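Local coordinates for protein aminoacyl-histidine dipeptidase (Vibrio alginolyticus, PDB 3MRU) that probably hydrolyses dipeptides, including aminoacyl-histidine substrates such as carnosine, as a zinc-dependent metallopeptidase of the M20C family, at residues T226-F238 / Y287-E299. Sequence-based numbering, arbitrary orientation.
Sequences TGRGNANKLIGRF and YTELLKTELGKIE
In the lid domain of this M20 peptidase, which contains the family's dimerisation region, helices 231-238 and 287-295 pack side by side on one sheet, joined chiefly through Tyr287, Phe238 and Leu234. Their axes come within 11.7 Å and run nearer antiparallel than parallel, at 131°, with long side chains filling the gap. Tyr287 makes the largest single contribution. With its CG anti to the backbone N (chi1 -179°), the ring reaches across to the other helix, and its hydroxyl gives a weak hydrogen bond to Leu234 O. That carbonyl also accepts the helical bond from Phe238 N, so two donors share one oxygen. Phe238 lies over one face of the tyrosine ring: its CB sits 4.0 Å from the ring centroid of Tyr287 in a CH-pi contact, while its own ring is turned obliquely. Leu291 CG, from the tyrosine's own helix, lies off-centre over the opposite face, so the ring is flanked by Phe238 and Leu291. Farther along, Leu234 CD1 touches Leu291 CD1 at 3.9 Å and meets Leu295 CD1 tip to tip. Leu234 also rests on Leu212 of strand 205-213, which joins the leucines to the sheet. Arg237, bent at chi2 and chi3, passes the tyrosine hydroxyl with its guanidinium nearly perpendicular to the ring; NH1 then forms a salt bridge with Glu294 OE2 (3.1 Å), met on the syn side of the carboxylate but tilted out of its plane. Beyond the helices, the side chains of Thr226 and Ile298 cross at about a right angle, CG2 of Thr226 against CD1 of Ile298, and Ile298 CG2 lies against the backbone of Gly227. The Glu299 carboxylate bonds two backbone amides, OE2 taking Lys216 N and OE1 accepting Gly229 N on its anti side at 2.6 Å, in a nearly straight bond of 167°.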
loop_
_atom_site.group_PDB
_atom_site.type_symbol
_atom_site.label_atom_id
_atom_site.label_comp_id
_atom_site.label_asym_id
_atom_site.label_seq_id
_atom_site.Cartn_x
_atom_site.Cartn_y
_atom_site.Cartn_z
ATOM N N THR A 226 -9.859 -3.921 11.884
ATOM C CA THR A 226 -10.611 -3.262 12.948
ATOM C C THR A 226 -12.118 -3.402 12.735
ATOM O O THR A 226 -12.563 -3.906 11.704
ATOM C CB THR A 226 -10.254 -1.768 13.047
ATOM O OG1 THR A 226 -8.926 -1.558 12.549
ATOM C CG2 THR A 226 -10.332 -1.298 14.492
ATOM N N GLY A 227 -12.897 -2.951 13.714
ATOM C CA GLY A 227 -14.345 -3.028 13.627
ATOM C C GLY A 227 -15.005 -1.972 12.757
ATOM O O GLY A 227 -16.235 -1.962 12.644
ATOM N N ARG A 228 -14.202 -1.102 12.129
ATOM C CA ARG A 228 -14.706 0.129 11.493
ATOM C C ARG A 228 -15.868 -0.108 10.537
ATOM O O ARG A 228 -15.857 -1.055 9.768
ATOM C CB ARG A 228 -13.589 0.862 10.768
ATOM C CG ARG A 228 -12.336 1.044 11.584
ATOM C CD ARG A 228 -12.148 2.467 12.162
ATOM N NE ARG A 228 -10.903 2.542 12.938
ATOM C CZ ARG A 228 -9.680 2.663 12.407
ATOM N NH1 ARG A 228 -9.508 2.759 11.089
ATOM N NH2 ARG A 228 -8.618 2.700 13.199
ATOM N N GLY A 229 -16.874 0.753 10.598
ATOM C CA GLY A 229 -18.073 0.566 9.807
ATOM C C GLY A 229 -17.879 1.044 8.389
ATOM O O GLY A 229 -16.991 1.843 8.126
ATOM N N ASN A 230 -18.709 0.557 7.475
ATOM C CA ASN A 230 -18.621 0.941 6.075
ATOM C C ASN A 230 -19.933 1.646 5.776
ATOM O O ASN A 230 -20.996 1.022 5.653
ATOM C CB ASN A 230 -18.358 -0.309 5.214
ATOM C CG ASN A 230 -18.342 -0.030 3.720
ATOM O OD1 ASN A 230 -17.352 -0.306 3.055
ATOM N ND2 ASN A 230 -19.451 0.474 3.181
ATOM N N ALA A 231 -19.844 2.967 5.681
ATOM C CA ALA A 231 -21.002 3.839 5.443
ATOM C C ALA A 231 -21.947 3.332 4.328
ATOM O O ALA A 231 -23.175 3.335 4.501
ATOM C CB ALA A 231 -20.512 5.254 5.142
ATOM N N ASN A 232 -21.357 2.891 3.210
ATOM C CA ASN A 232 -22.091 2.397 2.048
ATOM C C ASN A 232 -22.984 1.282 2.438
ATOM O O ASN A 232 -24.149 1.255 2.073
ATOM C CB ASN A 232 -21.131 1.869 0.987
ATOM C CG ASN A 232 -20.531 2.973 0.139
ATOM O OD1 ASN A 232 -21.214 3.936 -0.207
ATOM N ND2 ASN A 232 -19.254 2.828 -0.220
ATOM N N LYS A 233 -22.416 0.354 3.195
ATOM C CA LYS A 233 -23.106 -0.888 3.504
ATOM C C LYS A 233 -24.189 -0.694 4.549
ATOM O O LYS A 233 -25.255 -1.294 4.474
ATOM C CB LYS A 233 -22.112 -1.996 3.883
ATOM C CG LYS A 233 -21.279 -2.433 2.712
ATOM C CD LYS A 233 -21.296 -3.931 2.541
ATOM C CE LYS A 233 -22.677 -4.496 2.181
ATOM N NZ LYS A 233 -22.683 -6.001 2.169
ATOM N N LEU A 234 -23.931 0.176 5.506
ATOM C CA LEU A 234 -24.914 0.420 6.532
ATOM C C LEU A 234 -26.212 1.008 5.953
ATOM O O LEU A 234 -27.313 0.559 6.270
ATOM C CB LEU A 234 -24.303 1.284 7.634
ATOM C CG LEU A 234 -23.085 0.589 8.274
ATOM C CD1 LEU A 234 -22.360 1.454 9.290
ATOM C CD2 LEU A 234 -23.438 -0.777 8.902
ATOM N N ILE A 235 -26.080 1.977 5.058
ATOM C CA ILE A 235 -27.250 2.532 4.391
ATOM C C ILE A 235 -27.906 1.542 3.433
ATOM O O ILE A 235 -29.064 1.686 3.096
ATOM C CB ILE A 235 -26.911 3.821 3.645
ATOM C CG1 ILE A 235 -26.189 4.786 4.582
ATOM C CG2 ILE A 235 -28.187 4.461 3.095
ATOM C CD1 ILE A 235 -26.961 5.265 5.843
ATOM N N GLY A 236 -27.163 0.547 2.979
ATOM C CA GLY A 236 -27.744 -0.447 2.118
ATOM C C GLY A 236 -28.555 -1.383 2.979
ATOM O O GLY A 236 -29.664 -1.758 2.626
ATOM N N ARG A 237 -27.979 -1.746 4.127
ATOM C CA ARG A 237 -28.564 -2.709 5.050
ATOM C C ARG A 237 -29.920 -2.202 5.474
ATOM O O ARG A 237 -30.871 -2.990 5.637
ATOM C CB ARG A 237 -27.678 -2.858 6.274
ATOM C CG ARG A 237 -27.768 -4.203 6.972
ATOM C CD ARG A 237 -27.529 -4.029 8.492
ATOM N NE ARG A 237 -26.130 -3.759 8.887
ATOM C CZ ARG A 237 -25.693 -3.695 10.150
ATOM N NH1 ARG A 237 -26.523 -3.889 11.181
ATOM N NH2 ARG A 237 -24.412 -3.447 10.387
ATOM N N PHE A 238 -30.012 -0.880 5.628
ATOM C CA PHE A 238 -31.259 -0.245 6.015
ATOM C C PHE A 238 -32.331 -0.383 4.950
ATOM O O PHE A 238 -33.436 -0.846 5.231
ATOM C CB PHE A 238 -31.043 1.218 6.376
ATOM C CG PHE A 238 -32.310 1.929 6.771
ATOM C CD1 PHE A 238 -33.003 1.560 7.929
ATOM C CD2 PHE A 238 -32.817 2.969 5.988
ATOM C CE1 PHE A 238 -34.181 2.210 8.297
ATOM C CE2 PHE A 238 -33.990 3.627 6.344
ATOM C CZ PHE A 238 -34.680 3.248 7.502
ATOM N N TYR A 287 -33.066 2.580 13.812
ATOM C CA TYR A 287 -31.935 2.008 13.108
ATOM C C TYR A 287 -30.618 2.624 13.526
ATOM O O TYR A 287 -29.687 1.902 13.857
ATOM C CB TYR A 287 -32.104 2.097 11.589
ATOM C CG TYR A 287 -30.940 1.486 10.821
ATOM C CD1 TYR A 287 -30.103 2.278 10.037
ATOM C CD2 TYR A 287 -30.663 0.115 10.901
ATOM C CE1 TYR A 287 -29.025 1.722 9.351
ATOM C CE2 TYR A 287 -29.592 -0.443 10.220
ATOM C CZ TYR A 287 -28.783 0.369 9.448
ATOM O OH TYR A 287 -27.726 -0.174 8.777
ATOM N N THR A 288 -30.517 3.947 13.523
ATOM C CA THR A 288 -29.224 4.559 13.864
ATOM C C THR A 288 -28.808 4.243 15.294
ATOM O O THR A 288 -27.641 3.996 15.560
ATOM C CB THR A 288 -29.143 6.079 13.519
ATOM O OG1 THR A 288 -28.151 6.732 14.333
ATOM C CG2 THR A 288 -30.466 6.748 13.701
ATOM N N GLU A 289 -29.776 4.209 16.202
ATOM C CA GLU A 289 -29.464 3.912 17.593
ATOM C C GLU A 289 -28.796 2.557 17.678
ATOM O O GLU A 289 -27.703 2.428 18.213
ATOM C CB GLU A 289 -30.727 3.914 18.456
ATOM C CG GLU A 289 -30.509 4.495 19.852
ATOM C CD GLU A 289 -30.575 6.027 19.848
ATOM O OE1 GLU A 289 -29.639 6.683 19.311
ATOM O OE2 GLU A 289 -31.576 6.570 20.386
ATOM N N LEU A 290 -29.479 1.562 17.123
ATOM C CA LEU A 290 -28.987 0.207 17.024
ATOM C C LEU A 290 -27.544 0.169 16.543
ATOM O O LEU A 290 -26.730 -0.609 17.039
ATOM C CB LEU A 290 -29.885 -0.560 16.066
ATOM C CG LEU A 290 -29.684 -2.057 15.906
ATOM C CD1 LEU A 290 -30.988 -2.666 15.450
ATOM C CD2 LEU A 290 -28.577 -2.354 14.916
ATOM N N LEU A 291 -27.224 1.014 15.578
ATOM C CA LEU A 291 -25.857 1.074 15.080
ATOM C C LEU A 291 -24.860 1.384 16.186
ATOM O O LEU A 291 -23.808 0.746 16.253
ATOM C CB LEU A 291 -25.710 2.080 13.926
ATOM C CG LEU A 291 -26.208 1.710 12.523
ATOM C CD1 LEU A 291 -25.403 2.478 11.496
ATOM C CD2 LEU A 291 -26.119 0.214 12.248
ATOM N N LYS A 292 -25.207 2.362 17.036
ATOM C CA LYS A 292 -24.364 2.807 18.164
ATOM C C LYS A 292 -24.251 1.739 19.242
ATOM O O LYS A 292 -23.181 1.562 19.810
ATOM C CB LYS A 292 -24.870 4.123 18.763
ATOM C CG LYS A 292 -24.361 5.378 18.063
ATOM C CD LYS A 292 -24.697 6.633 18.880
ATOM C CE LYS A 292 -24.084 7.915 18.283
ATOM N NZ LYS A 292 -22.586 8.043 18.401
ATOM N N THR A 293 -25.351 1.032 19.510
ATOM C CA THR A 293 -25.325 -0.190 20.314
ATOM C C THR A 293 -24.299 -1.174 19.723
ATOM O O THR A 293 -23.389 -1.609 20.425
ATOM C CB THR A 293 -26.722 -0.860 20.380
ATOM O OG1 THR A 293 -27.681 0.055 20.913
ATOM C CG2 THR A 293 -26.687 -2.135 21.234
ATOM N N GLU A 294 -24.439 -1.501 18.436
ATOM C CA GLU A 294 -23.504 -2.400 17.726
ATOM C C GLU A 294 -22.046 -1.926 17.614
ATOM O O GLU A 294 -21.140 -2.648 18.002
ATOM C CB GLU A 294 -24.008 -2.702 16.312
ATOM C CG GLU A 294 -24.918 -3.917 16.202
ATOM C CD GLU A 294 -24.862 -4.551 14.822
ATOM O OE1 GLU A 294 -23.740 -4.964 14.413
ATOM O OE2 GLU A 294 -25.937 -4.640 14.157
ATOM N N LEU A 295 -21.831 -0.734 17.059
ATOM C CA LEU A 295 -20.484 -0.231 16.769
ATOM C C LEU A 295 -19.961 0.788 17.811
ATOM O O LEU A 295 -18.837 1.313 17.693
ATOM C CB LEU A 295 -20.435 0.363 15.349
ATOM C CG LEU A 295 -20.978 -0.486 14.191
ATOM C CD1 LEU A 295 -21.217 0.365 12.958
ATOM C CD2 LEU A 295 -20.047 -1.649 13.869
ATOM N N GLY A 296 -20.772 1.039 18.839
ATOM C CA GLY A 296 -20.458 2.029 19.871
ATOM C C GLY A 296 -19.073 1.953 20.486
ATOM O O GLY A 296 -18.504 2.981 20.842
ATOM N N LYS A 297 -18.533 0.746 20.623
ATOM C CA LYS A 297 -17.209 0.580 21.217
ATOM C C LYS A 297 -16.126 1.227 20.323
ATOM O O LYS A 297 -15.439 2.166 20.755
ATOM C CB LYS A 297 -16.922 -0.905 21.489
ATOM C CG LYS A 297 -15.841 -1.184 22.543
ATOM C CD LYS A 297 -14.419 -0.790 22.085
ATOM C CE LYS A 297 -13.971 -1.537 20.821
ATOM N NZ LYS A 297 -12.514 -1.397 20.534
ATOM N N ILE A 298 -16.004 0.733 19.084
ATOM C CA ILE A 298 -15.016 1.226 18.099
ATOM C C ILE A 298 -15.457 2.542 17.405
ATOM O O ILE A 298 -14.622 3.408 17.104
ATOM C CB ILE A 298 -14.599 0.097 17.063
ATOM C CG1 ILE A 298 -13.280 0.440 16.347
ATOM C CG2 ILE A 298 -15.719 -0.213 16.057
ATOM C CD1 ILE A 298 -12.041 0.369 17.229
ATOM N N GLU A 299 -16.762 2.697 17.185
ATOM C CA GLU A 299 -17.283 3.836 16.447
ATOM C C GLU A 299 -17.955 4.827 17.382
ATOM O O GLU A 299 -19.145 4.705 17.699
ATOM C CB GLU A 299 -18.252 3.370 15.362
ATOM C CG GLU A 299 -17.631 2.518 14.243
ATOM C CD GLU A 299 -16.848 3.328 13.198
ATOM O OE1 GLU A 299 -16.334 2.722 12.229
ATOM O OE2 GLU A 299 -16.753 4.566 13.334
#